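Local coordinates for protein MHC class I antigen (Ctenopharyngodon idella, PDB 5H5Z) that probably presents peptides to T cells, as the heavy chain of a class I complex with beta-2-microglobulin and a bound peptide, at residues G11-G15 against S86-H90; F35-M40 against L65-H69; Y96-L100 against C160-K165; E219-G224 against R236-V242. All coordinates share one frame; numbering follows the deposited sequence.

Contacts 1, 2 and 3 all reach the eight-stranded antiparallel floor of the peptide-binding platform, whereas contact 4 lies apart in the immunoglobulin-type domain. Along the chain, contact 2 is nested in the loop closed by contact 1; contacts 3 and 4 follow in series. The centres of contacts 1 and 2 are about 17 Å apart and those of contacts 2 and 3 about 22 Å, without touching. Contact 1 joins neighbouring strands 3-13 and 90-100 at one end. Contacts 2 and 3 set helices 55-82 and 148-170, the two groove walls, on that floor. Contact 4, centred about 38 Å from contact 3, pairs edge strand 221-228 with strand 234-240.

Contact 1: G11-G15 against S86-H90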
loop_
_atom_site.group_PDB
_atom_site.type_symbol
_atom_site.label_atom_id
_atom_site.label_comp_id
_atom_site.label_asym_id
_atom_site.label_seq_id
_atom_site.Cartn_x
_atom_site.Cartn_y
_atom_site.Cartn_z
ATOM N N GLY A 11 -7.606 -14.209 4.821
ATOM C CA GLY A 11 -8.729 -15.068 5.120
ATOM C C GLY A 11 -9.541 -14.502 6.274
ATOM O O GLY A 11 -8.989 -14.091 7.286
ATOM N N VAL A 12 -10.849 -14.446 6.089
ATOM C CA VAL A 12 -11.750 -13.953 7.118
ATOM C C VAL A 12 -12.848 -14.962 7.427
ATOM O O VAL A 12 -13.487 -15.480 6.530
ATOM C CB VAL A 12 -12.407 -12.637 6.687
ATOM C CG1 VAL A 12 -13.275 -12.084 7.802
ATOM C CG2 VAL A 12 -11.344 -11.635 6.278
ATOM N N SER A 13 -13.088 -15.207 8.705
ATOM C CA SER A 13 -14.174 -16.086 9.092
ATOM C C SER A 13 -15.292 -15.252 9.694
ATOM O O SER A 13 -15.050 -14.446 10.578
ATOM C CB SER A 13 -13.688 -17.113 10.109
ATOM O OG SER A 13 -13.224 -16.470 11.281
ATOM N N ARG A 14 -16.503 -15.447 9.184
ATOM C CA ARG A 14 -17.719 -14.828 9.721
ATOM C C ARG A 14 -18.104 -13.444 9.192
ATOM O O ARG A 14 -19.133 -12.909 9.594
ATOM C CB ARG A 14 -17.656 -14.781 11.250
ATOM C CG ARG A 14 -17.638 -16.147 11.913
ATOM C CD ARG A 14 -18.295 -16.108 13.285
ATOM N NE ARG A 14 -18.806 -17.413 13.691
ATOM C CZ ARG A 14 -18.063 -18.384 14.210
ATOM N NH1 ARG A 14 -16.763 -18.208 14.397
ATOM N NH2 ARG A 14 -18.623 -19.534 14.548
ATOM N N GLY A 15 -17.303 -12.872 8.296
ATOM C CA GLY A 15 -17.604 -11.580 7.691
ATOM C C GLY A 15 -18.665 -11.567 6.597
ATOM O O GLY A 15 -18.949 -12.603 6.006
ATOM N N SER A 86 -14.873 -19.305 19.610
ATOM C CA SER A 86 -15.866 -19.963 18.758
ATOM C C SER A 86 -16.870 -18.974 18.167
ATOM O O SER A 86 -17.757 -19.357 17.401
ATOM C CB SER A 86 -16.592 -21.068 19.535
ATOM O OG SER A 86 -17.278 -20.539 20.657
ATOM N N LYS A 87 -16.719 -17.703 18.528
ATOM C CA LYS A 87 -17.604 -16.641 18.058
ATOM C C LYS A 87 -16.804 -15.476 17.483
ATOM O O LYS A 87 -15.599 -15.365 17.715
ATOM C CB LYS A 87 -18.501 -16.144 19.198
ATOM C CG LYS A 87 -19.613 -17.106 19.589
ATOM C CD LYS A 87 -20.512 -16.507 20.659
ATOM C CE LYS A 87 -21.653 -17.450 21.004
ATOM N NZ LYS A 87 -22.554 -16.873 22.040
ATOM N N GLY A 88 -17.481 -14.623 16.720
ATOM C CA GLY A 88 -16.895 -13.378 16.234
ATOM C C GLY A 88 -16.018 -13.521 15.005
ATOM O O GLY A 88 -15.646 -14.632 14.613
ATOM N N VAL A 89 -15.690 -12.381 14.402
ATOM C CA VAL A 89 -14.860 -12.341 13.199
ATOM C C VAL A 89 -13.378 -12.531 13.536
ATOM O O VAL A 89 -12.846 -11.896 14.445
ATOM C CB VAL A 89 -15.098 -11.041 12.379
ATOM C CG1 VAL A 89 -14.896 -9.793 13.232
ATOM C CG2 VAL A 89 -14.216 -11.000 11.137
ATOM N N HIS A 90 -12.721 -13.425 12.807
ATOM C CA HIS A 90 -11.284 -13.615 12.958
ATOM C C HIS A 90 -10.606 -13.655 11.594
ATOM O O HIS A 90 -11.260 -13.897 10.576
ATOM C CB HIS A 90 -10.983 -14.860 13.795
ATOM C CG HIS A 90 -11.516 -14.780 15.193
ATOM N ND1 HIS A 90 -10.877 -14.080 16.194
ATOM C CD2 HIS A 90 -12.643 -15.286 15.748
ATOM C CE1 HIS A 90 -11.581 -14.169 17.309
ATOM N NE2 HIS A 90 -12.658 -14.897 17.066
#
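R14 runs alongside the S86-G88 backbone, while V12 and V89 meet by their methyl branches and S13 lies beside H90. The R14 chain is extended from CG to NE, and its CD rests 3.3 Å from G88 O, which is buried here without a polar partner. Beyond it the guanidinium turns one face to S86 O and to the CA of K87 and brings its edge near G88 O. R14 NH2 comes to 3.0 Å from S86 O, but at an angle too poor for a hydrogen bond. V12 CG1 and V89 CG2 touch at 3.6 Å, the two side chains crossing at a slant.

Alongside, S13 and H90 form an antiparallel hydrogen-bonded pair. S13 N gives a nearly straight bond to H90 O (2.9 Å, 172°), and the return bond from H90 N to S13 O is weak. With chi1 at 61°, S13 OG sits between its own N and carbonyl carbon and adds a weak bond to the same H90 O, which thus has two donors. The H90 ring is fixed at both nitrogens: NE2 donates to K87 O at 3.0 Å, and ND1 is bonded to D115 OD2, consistent with a protonated ring.

The pair ties the end of strand 3-13 to the start of strand 90-100, where the chain returns from helix 55-82 to the platform floor. S13 and H90 face that helix, packing on M80, and V12 packs on P34 of beta-2-microglobulin.

Contact 2: F35-M40 against L65-H69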
loop_
_atom_site.group_PDB
_atom_site.type_symbol
_atom_site.label_atom_id
_atom_site.label_comp_id
_atom_site.label_asym_id
_atom_site.label_seq_id
_atom_site.Cartn_x
_atom_site.Cartn_y
_atom_site.Cartn_z
ATOM N N PHE A 35 -7.369 -12.326 -6.709
ATOM C CA PHE A 35 -8.256 -13.485 -6.577
ATOM C C PHE A 35 -9.121 -13.311 -5.341
ATOM O O PHE A 35 -8.645 -12.845 -4.307
ATOM C CB PHE A 35 -7.441 -14.780 -6.448
ATOM C CG PHE A 35 -8.274 -16.027 -6.214
ATOM C CD1 PHE A 35 -8.671 -16.395 -4.926
ATOM C CD2 PHE A 35 -8.634 -16.851 -7.275
ATOM C CE1 PHE A 35 -9.430 -17.545 -4.708
ATOM C CE2 PHE A 35 -9.383 -18.005 -7.065
ATOM C CZ PHE A 35 -9.785 -18.355 -5.782
ATOM N N ASP A 36 -10.391 -13.688 -5.449
ATOM C CA ASP A 36 -11.202 -13.880 -4.254
ATOM C C ASP A 36 -12.143 -15.075 -4.355
ATOM O O ASP A 36 -12.392 -15.594 -5.448
ATOM C CB ASP A 36 -11.898 -12.579 -3.781
ATOM C CG ASP A 36 -13.109 -12.192 -4.621
ATOM O OD1 ASP A 36 -13.906 -13.071 -5.010
ATOM O OD2 ASP A 36 -13.286 -10.977 -4.855
ATOM N N SER A 37 -12.649 -15.511 -3.203
ATOM C CA SER A 37 -13.471 -16.716 -3.123
ATOM C C SER A 37 -14.933 -16.508 -3.548
ATOM O O SER A 37 -15.708 -17.471 -3.610
ATOM C CB SER A 37 -13.389 -17.326 -1.720
ATOM O OG SER A 37 -13.704 -16.363 -0.732
ATOM N N ASN A 38 -15.305 -15.262 -3.835
ATOM C CA ASN A 38 -16.611 -14.971 -4.427
ATOM C C ASN A 38 -16.618 -15.221 -5.933
ATOM O O ASN A 38 -17.504 -15.899 -6.447
ATOM C CB ASN A 38 -17.050 -13.536 -4.123
ATOM C CG ASN A 38 -17.529 -13.358 -2.692
ATOM O OD1 ASN A 38 -17.905 -14.320 -2.022
ATOM N ND2 ASN A 38 -17.527 -12.116 -2.221
ATOM N N SER A 39 -15.630 -14.673 -6.638
ATOM C CA SER A 39 -15.514 -14.896 -8.080
ATOM C C SER A 39 -14.872 -16.246 -8.391
ATOM O O SER A 39 -15.130 -16.827 -9.444
ATOM C CB SER A 39 -14.729 -13.765 -8.749
ATOM O OG SER A 39 -13.342 -13.857 -8.464
ATOM N N MET A 40 -14.044 -16.734 -7.463
ATOM C CA MET A 40 -13.255 -17.967 -7.628
ATOM C C MET A 40 -12.371 -17.948 -8.872
ATOM O O MET A 40 -12.117 -18.992 -9.480
ATOM C CB MET A 40 -14.151 -19.219 -7.627
ATOM C CG MET A 40 -14.734 -19.579 -6.273
ATOM S SD MET A 40 -13.498 -20.093 -5.059
ATOM C CE MET A 40 -14.579 -20.778 -3.806
ATOM N N LEU A 65 -5.160 -21.061 -6.198
ATOM C CA LEU A 65 -5.827 -20.214 -5.201
ATOM C C LEU A 65 -7.165 -20.752 -4.692
ATOM O O LEU A 65 -7.559 -20.439 -3.567
ATOM C CB LEU A 65 -5.931 -18.770 -5.687
ATOM C CG LEU A 65 -4.544 -18.138 -5.888
ATOM C CD1 LEU A 65 -4.617 -16.826 -6.662
ATOM C CD2 LEU A 65 -3.798 -17.969 -4.566
ATOM N N ILE A 66 -7.850 -21.569 -5.500
ATOM C CA ILE A 66 -9.017 -22.309 -5.001
ATOM C C ILE A 66 -8.532 -23.242 -3.888
ATOM O O ILE A 66 -9.157 -23.331 -2.824
ATOM C CB ILE A 66 -9.749 -23.103 -6.111
ATOM C CG1 ILE A 66 -10.460 -22.156 -7.086
ATOM C CG2 ILE A 66 -10.773 -24.055 -5.508
ATOM C CD1 ILE A 66 -10.920 -22.832 -8.368
ATOM N N GLY A 67 -7.401 -23.904 -4.130
ATOM C CA GLY A 67 -6.733 -24.730 -3.123
ATOM C C GLY A 67 -6.343 -23.947 -1.877
ATOM O O GLY A 67 -6.562 -24.410 -0.756
ATOM N N ALA A 68 -5.768 -22.759 -2.076
ATOM C CA ALA A 68 -5.395 -21.874 -0.961
ATOM C C ALA A 68 -6.595 -21.476 -0.100
ATOM O O ALA A 68 -6.504 -21.467 1.129
ATOM C CB ALA A 68 -4.674 -20.638 -1.474
ATOM N N HIS A 69 -7.711 -21.150 -0.752
ATOM C CA HIS A 69 -8.974 -20.853 -0.072
ATOM C C HIS A 69 -9.434 -22.009 0.820
ATOM O O HIS A 69 -9.768 -21.802 1.992
ATOM C CB HIS A 69 -10.050 -20.483 -1.099
ATOM C CG HIS A 69 -11.453 -20.552 -0.578
ATOM N ND1 HIS A 69 -11.875 -19.857 0.536
ATOM C CD2 HIS A 69 -12.537 -21.224 -1.033
ATOM C CE1 HIS A 69 -13.155 -20.101 0.746
ATOM N NE2 HIS A 69 -13.580 -20.929 -0.190
#
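D36 OD1 is held by two backbone N-H groups of the turn that carries S37 and M40 to H69: a straight bond from S39 N (2.9 Å, 169°) and a weak one from N38 N. This is an Asx motif, and it closes the end of strand 30-36 beneath helix 55-82, one wall of the class I peptide groove. M40 N also bonds to D36 O, at 2.8 Å. S37 OG is spent on F21 N in the next strand, leaving its carbon side for the helix.

Two rings, one from each element, each have a carbon of the other element over one face. L65 CB stands 3.5 Å from the centroid of the F35 ring, only 5° off the normal, a CH-pi contact over the middle of the face. L65 CD1 reaches back to F35 CB, the two side chains running antiparallel past one another. Farther along the helix the roles reverse: H69, its CG anti to the backbone N (chi1 163°), lays its ring under S37 CB. I66 lies beside F35 and M40, with CG1 4.1 Å from F35 CZ and near M40 SD. The bent M40 chain crosses H69 at about a right angle, and its CE approaches H69 CD2 obliquely, at 3.5 Å.

Contact 3: Y96-L100 against C160-K165; sequences YGCEL and CIEWLK
C98 and C160 are joined covalently, SG to SG at 2.1 Å, by the disulfide that staples helix 148-170 to the groove floor in the alpha2 domain of class I molecules. Its chi3 of -88° is close to the relaxed value and gives the bridge a left-handed turn. The two cysteines reach it differently: C98 holds SG between its backbone N and carbonyl carbon (chi1 56°), while C160 sends its sulfur out from the helix, anti to its N.

Apolar side chains close round the bridge. I161 brings its CD1 against the strand, 3.8 Å from C98 CB and the same distance from E99 O. One turn on from C160, L164 points CD2 at the backbone, 3.8 Å from L100 N and 3.9 Å from L100 CB. L100 completes the set at the far end, where its CD2 rests 3.7 Å from K165 CE; the extended lysine chain crosses it at about a right angle, so its aliphatic part covers the leucine while the residue itself remains exposed.

Around this shell lie neighbouring strands of the sheet. L5 of strand 3-13 packs against C98, C160 and L164, and T106 of strand 106-114 touches both L100 and I161. Y96, farther back on the strand, points into the groove, and its OH bonds to Y9 OH and to the peptide backbone. Strand 90-100 runs between strands 3-13 and 106-114, hydrogen-bonded to both, and helix 148-170 crosses above it with the local axes 62° apart.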
loop_
_atom_site.group_PDB
_atom_site.type_symbol
_atom_site.label_atom_id
_atom_site.label_comp_id
_atom_site.label_asym_id
_atom_site.label_seq_id
_atom_site.Cartn_x
_atom_site.Cartn_y
_atom_site.Cartn_z
ATOM N N TYR A 96 4.220 -13.865 1.519
ATOM C CA TYR A 96 5.475 -14.478 1.154
ATOM C C TYR A 96 5.969 -13.830 -0.113
ATOM O O TYR A 96 5.191 -13.219 -0.849
ATOM C CB TYR A 96 5.334 -15.998 0.975
ATOM C CG TYR A 96 4.407 -16.446 -0.130
ATOM C CD1 TYR A 96 4.889 -16.667 -1.430
ATOM C CD2 TYR A 96 3.053 -16.695 0.124
ATOM C CE1 TYR A 96 4.043 -17.096 -2.443
ATOM C CE2 TYR A 96 2.201 -17.124 -0.886
ATOM C CZ TYR A 96 2.702 -17.322 -2.164
ATOM O OH TYR A 96 1.863 -17.748 -3.161
ATOM N N GLY A 97 7.258 -13.968 -0.376
ATOM C CA GLY A 97 7.799 -13.405 -1.591
ATOM C C GLY A 97 9.295 -13.472 -1.653
ATOM O O GLY A 97 9.944 -13.913 -0.707
ATOM N N CYS A 98 9.835 -13.013 -2.779
ATOM C CA CYS A 98 11.257 -13.086 -3.042
ATOM C C CYS A 98 11.732 -11.770 -3.626
ATOM O O CYS A 98 10.949 -11.011 -4.208
ATOM C CB CYS A 98 11.567 -14.239 -4.011
ATOM S SG CYS A 98 10.675 -14.182 -5.594
ATOM N N GLU A 99 12.992 -11.491 -3.455
ATOM C CA GLU A 99 13.625 -10.317 -4.044
ATOM C C GLU A 99 14.859 -10.713 -4.817
ATOM O O GLU A 99 15.624 -11.432 -4.339
ATOM C CB GLU A 99 14.107 -9.386 -2.963
ATOM C CG GLU A 99 13.011 -8.942 -2.033
ATOM C CD GLU A 99 13.432 -7.819 -1.082
ATOM O OE1 GLU A 99 12.896 -6.725 -1.266
ATOM O OE2 GLU A 99 14.238 -8.031 -0.156
ATOM N N LEU A 100 15.038 -10.111 -5.962
ATOM C CA LEU A 100 16.253 -10.244 -6.692
ATOM C C LEU A 100 17.023 -8.933 -6.744
ATOM O O LEU A 100 16.533 -8.007 -7.258
ATOM C CB LEU A 100 15.914 -10.713 -8.113
ATOM C CG LEU A 100 17.042 -10.863 -9.112
ATOM C CD1 LEU A 100 17.986 -11.940 -8.694
ATOM C CD2 LEU A 100 16.421 -11.164 -10.441
ATOM N N CYS A 160 9.891 -18.839 -7.387
ATOM C CA CYS A 160 9.578 -17.417 -7.191
ATOM C C CYS A 160 10.494 -16.505 -8.024
ATOM O O CYS A 160 10.019 -15.597 -8.722
ATOM C CB CYS A 160 9.666 -17.061 -5.700
ATOM S SG CYS A 160 9.055 -15.417 -5.259
ATOM N N ILE A 161 11.799 -16.752 -7.943
ATOM C CA ILE A 161 12.806 -15.960 -8.666
ATOM C C ILE A 161 12.695 -16.164 -10.181
ATOM O O ILE A 161 12.808 -15.211 -10.960
ATOM C CB ILE A 161 14.234 -16.269 -8.141
ATOM C CG1 ILE A 161 14.421 -15.728 -6.709
ATOM C CG2 ILE A 161 15.318 -15.749 -9.080
ATOM C CD1 ILE A 161 14.360 -14.207 -6.577
ATOM N N GLU A 162 12.446 -17.399 -10.602
ATOM C CA GLU A 162 12.289 -17.693 -12.032
ATOM C C GLU A 162 11.145 -16.874 -12.638
ATOM O O GLU A 162 11.287 -16.271 -13.719
ATOM C CB GLU A 162 12.073 -19.195 -12.244
ATOM C CG GLU A 162 13.305 -20.038 -11.938
ATOM C CD GLU A 162 12.984 -21.503 -11.712
ATOM O OE1 GLU A 162 11.931 -21.980 -12.191
ATOM O OE2 GLU A 162 13.796 -22.188 -11.051
ATOM N N TRP A 163 10.025 -16.827 -11.920
ATOM C CA TRP A 163 8.859 -16.071 -12.360
ATOM C C TRP A 163 9.060 -14.565 -12.228
ATOM O O TRP A 163 8.648 -13.810 -13.108
ATOM C CB TRP A 163 7.595 -16.540 -11.634
ATOM C CG TRP A 163 7.033 -17.782 -12.255
ATOM C CD1 TRP A 163 7.187 -19.060 -11.816
ATOM C CD2 TRP A 163 6.248 -17.854 -13.448
ATOM N NE1 TRP A 163 6.543 -19.937 -12.664
ATOM C CE2 TRP A 163 5.957 -19.219 -13.675
ATOM C CE3 TRP A 163 5.758 -16.896 -14.347
ATOM C CZ2 TRP A 163 5.192 -19.652 -14.764
ATOM C CZ3 TRP A 163 4.999 -17.329 -15.435
ATOM C CH2 TRP A 163 4.723 -18.696 -15.629
ATOM N N LEU A 164 9.692 -14.128 -11.138
ATOM C CA LEU A 164 10.024 -12.715 -10.992
ATOM C C LEU A 164 10.818 -12.224 -12.207
ATOM O O LEU A 164 10.488 -11.198 -12.802
ATOM C CB LEU A 164 10.791 -12.457 -9.691
ATOM C CG LEU A 164 11.326 -11.033 -9.492
ATOM C CD1 LEU A 164 10.227 -9.976 -9.572
ATOM C CD2 LEU A 164 12.070 -10.933 -8.173
ATOM N N LYS A 165 11.846 -12.976 -12.592
ATOM C CA LYS A 165 12.636 -12.630 -13.782
ATOM C C LYS A 165 11.773 -12.475 -15.048
ATOM O O LYS A 165 11.974 -11.535 -15.836
ATOM C CB LYS A 165 13.775 -13.636 -13.995
ATOM C CG LYS A 165 14.885 -13.521 -12.956
ATOM C CD LYS A 165 15.935 -14.611 -13.110
ATOM C CE LYS A 165 17.043 -14.428 -12.083
ATOM N NZ LYS A 165 17.862 -15.658 -11.916
#

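Contact 4: E219-G224 against R236-V242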
loop_
_atom_site.group_PDB
_atom_site.type_symbol
_atom_site.label_atom_id
_atom_site.label_comp_id
_atom_site.label_asym_id
_atom_site.label_seq_id
_atom_site.Cartn_x
_atom_site.Cartn_y
_atom_site.Cartn_z
ATOM N N GLU A 219 15.001 24.312 10.681
ATOM C CA GLU A 219 14.100 24.805 11.727
ATOM C C GLU A 219 12.732 25.175 11.152
ATOM O O GLU A 219 12.646 25.735 10.055
ATOM C CB GLU A 219 14.721 26.006 12.450
ATOM C CG GLU A 219 16.098 25.727 13.046
ATOM C CD GLU A 219 16.744 26.954 13.664
ATOM O OE1 GLU A 219 16.408 28.093 13.263
ATOM O OE2 GLU A 219 17.600 26.778 14.556
ATOM N N ASP A 220 11.674 24.855 11.899
ATOM C CA ASP A 220 10.278 25.138 11.513
ATOM C C ASP A 220 9.825 24.372 10.265
ATOM O O ASP A 220 8.964 24.838 9.508
ATOM C CB ASP A 220 10.043 26.645 11.342
ATOM C CG ASP A 220 10.303 27.425 12.615
ATOM O OD1 ASP A 220 9.693 27.093 13.651
ATOM O OD2 ASP A 220 11.110 28.377 12.575
ATOM N N VAL A 221 10.414 23.194 10.070
ATOM C CA VAL A 221 10.116 22.333 8.930
ATOM C C VAL A 221 9.298 21.128 9.387
ATOM O O VAL A 221 9.615 20.498 10.401
ATOM C CB VAL A 221 11.415 21.869 8.225
ATOM C CG1 VAL A 221 11.124 20.829 7.147
ATOM C CG2 VAL A 221 12.157 23.064 7.636
ATOM N N ASP A 222 8.238 20.831 8.642
ATOM C CA ASP A 222 7.408 19.653 8.887
ATOM C C ASP A 222 7.322 18.803 7.617
ATOM O O ASP A 222 6.570 19.124 6.697
ATOM C CB ASP A 222 6.012 20.081 9.360
ATOM C CG ASP A 222 5.079 18.905 9.611
ATOM O OD1 ASP A 222 5.562 17.777 9.853
ATOM O OD2 ASP A 222 3.848 19.118 9.573
ATOM N N LEU A 223 8.099 17.722 7.578
ATOM C CA LEU A 223 8.113 16.817 6.430
ATOM C C LEU A 223 6.963 15.810 6.499
ATOM O O LEU A 223 6.852 15.039 7.457
ATOM C CB LEU A 223 9.460 16.088 6.337
ATOM C CG LEU A 223 9.681 15.083 5.202
ATOM C CD1 LEU A 223 9.610 15.757 3.840
ATOM C CD2 LEU A 223 11.017 14.381 5.379
ATOM N N GLY A 224 6.114 15.832 5.475
ATOM C CA GLY A 224 4.979 14.920 5.381
ATOM C C GLY A 224 5.400 13.504 5.033
ATOM O O GLY A 224 6.548 13.253 4.657
ATOM N N ARG A 236 4.667 13.601 -1.976
ATOM C CA ARG A 236 5.157 13.954 -0.646
ATOM C C ARG A 236 5.239 15.470 -0.555
ATOM O O ARG A 236 5.446 16.153 -1.563
ATOM C CB ARG A 236 6.537 13.338 -0.385
ATOM C CG ARG A 236 6.907 13.251 1.084
ATOM C CD ARG A 236 8.136 12.387 1.321
ATOM N NE ARG A 236 8.366 12.206 2.753
ATOM C CZ ARG A 236 9.220 11.336 3.283
ATOM N NH1 ARG A 236 9.944 10.542 2.503
ATOM N NH2 ARG A 236 9.346 11.256 4.602
ATOM N N MET A 237 5.074 15.998 0.650
ATOM C CA MET A 237 5.210 17.432 0.851
ATOM C C MET A 237 5.968 17.774 2.123
ATOM O O MET A 237 6.070 16.962 3.043
ATOM C CB MET A 237 3.840 18.118 0.831
ATOM C CG MET A 237 2.992 17.882 2.072
ATOM S SD MET A 237 1.301 18.394 1.763
ATOM C CE MET A 237 0.793 18.860 3.417
ATOM N N SER A 238 6.509 18.986 2.153
ATOM C CA SER A 238 7.103 19.538 3.363
ATOM C C SER A 238 6.553 20.933 3.579
ATOM O O SER A 238 6.305 21.662 2.624
ATOM C CB SER A 238 8.625 19.594 3.250
ATOM O OG SER A 238 9.192 20.105 4.444
ATOM N N THR A 239 6.372 21.300 4.841
ATOM C CA THR A 239 5.777 22.582 5.191
ATOM C C THR A 239 6.756 23.393 6.029
ATOM O O THR A 239 7.297 22.890 7.015
ATOM C CB THR A 239 4.455 22.381 5.965
ATOM O OG1 THR A 239 3.555 21.590 5.178
ATOM C CG2 THR A 239 3.794 23.713 6.278
ATOM N N LEU A 240 6.984 24.640 5.617
ATOM C CA LEU A 240 7.831 25.572 6.356
ATOM C C LEU A 240 6.960 26.587 7.073
ATOM O O LEU A 240 6.161 27.281 6.441
ATOM C CB LEU A 240 8.795 26.303 5.414
ATOM C CG LEU A 240 9.748 27.318 6.057
ATOM C CD1 LEU A 240 10.841 26.619 6.852
ATOM C CD2 LEU A 240 10.357 28.242 5.010
ATOM N N ASN A 241 7.118 26.670 8.390
ATOM C CA ASN A 241 6.378 27.647 9.172
ATOM C C ASN A 241 7.270 28.705 9.807
ATOM O O ASN A 241 7.508 28.699 11.014
ATOM C CB ASN A 241 5.484 26.979 10.224
ATOM C CG ASN A 241 4.442 27.932 10.787
ATOM O OD1 ASN A 241 4.145 28.970 10.188
ATOM N ND2 ASN A 241 3.882 27.586 11.938
ATOM N N VAL A 242 7.780 29.601 8.969
ATOM C CA VAL A 242 8.396 30.827 9.451
ATOM C C VAL A 242 7.382 31.923 9.151
ATOM O O VAL A 242 6.412 31.688 8.430
ATOM C CB VAL A 242 9.773 31.103 8.801
ATOM C CG1 VAL A 242 10.723 29.939 9.057
ATOM C CG2 VAL A 242 9.647 31.373 7.304
HETATM O O HOH W 1 4.064 18.977 5.462
HETATM O O HOH W 2 8.201 12.311 7.122
#
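R236 and G224 lock one end of this pairing. The R236 side chain, extended from CG to NE, reaches across so that NE donates to G224 O at 2.8 Å, with the oxygen at the edge of the guanidinium and near its plane. G224 N in turn gives a 2.7 Å bond to M237 O. L223 lies across the arginine at about a right angle, its CD2 3.6 Å from R236 NH2. Water 2 bridges the outer side, donating to L223 O and accepting from that same NH2.

Inward, the strands pair in antiparallel fashion with V221, L223, S238 and L240 on one face, the close-packed one, set against W210 of the opposing sheet. V221 CG1 presses on S238 OG at 3.4 Å, and that hydroxyl is satisfied by W210 NE1. V221 CG2 and L240 CD1 meet at 3.9 Å. This is the D-E hairpin of a C1-set immunoglobulin sandwich, with strand 221-228 at the edge of its sheet and V221 and L240 both packing on W210.

The other face is looser. D222 and T239 share two backbone bonds, but their side chains come no closer than 4.4 Å, D222 CB to T239 CB, and water 1 spans D222 O and T239 OG1 instead. At the exposed far end N241 N makes a nearly straight bond to D220 O (2.8 Å, 174°), while D220 CB leans on N241 O at 3.3 Å.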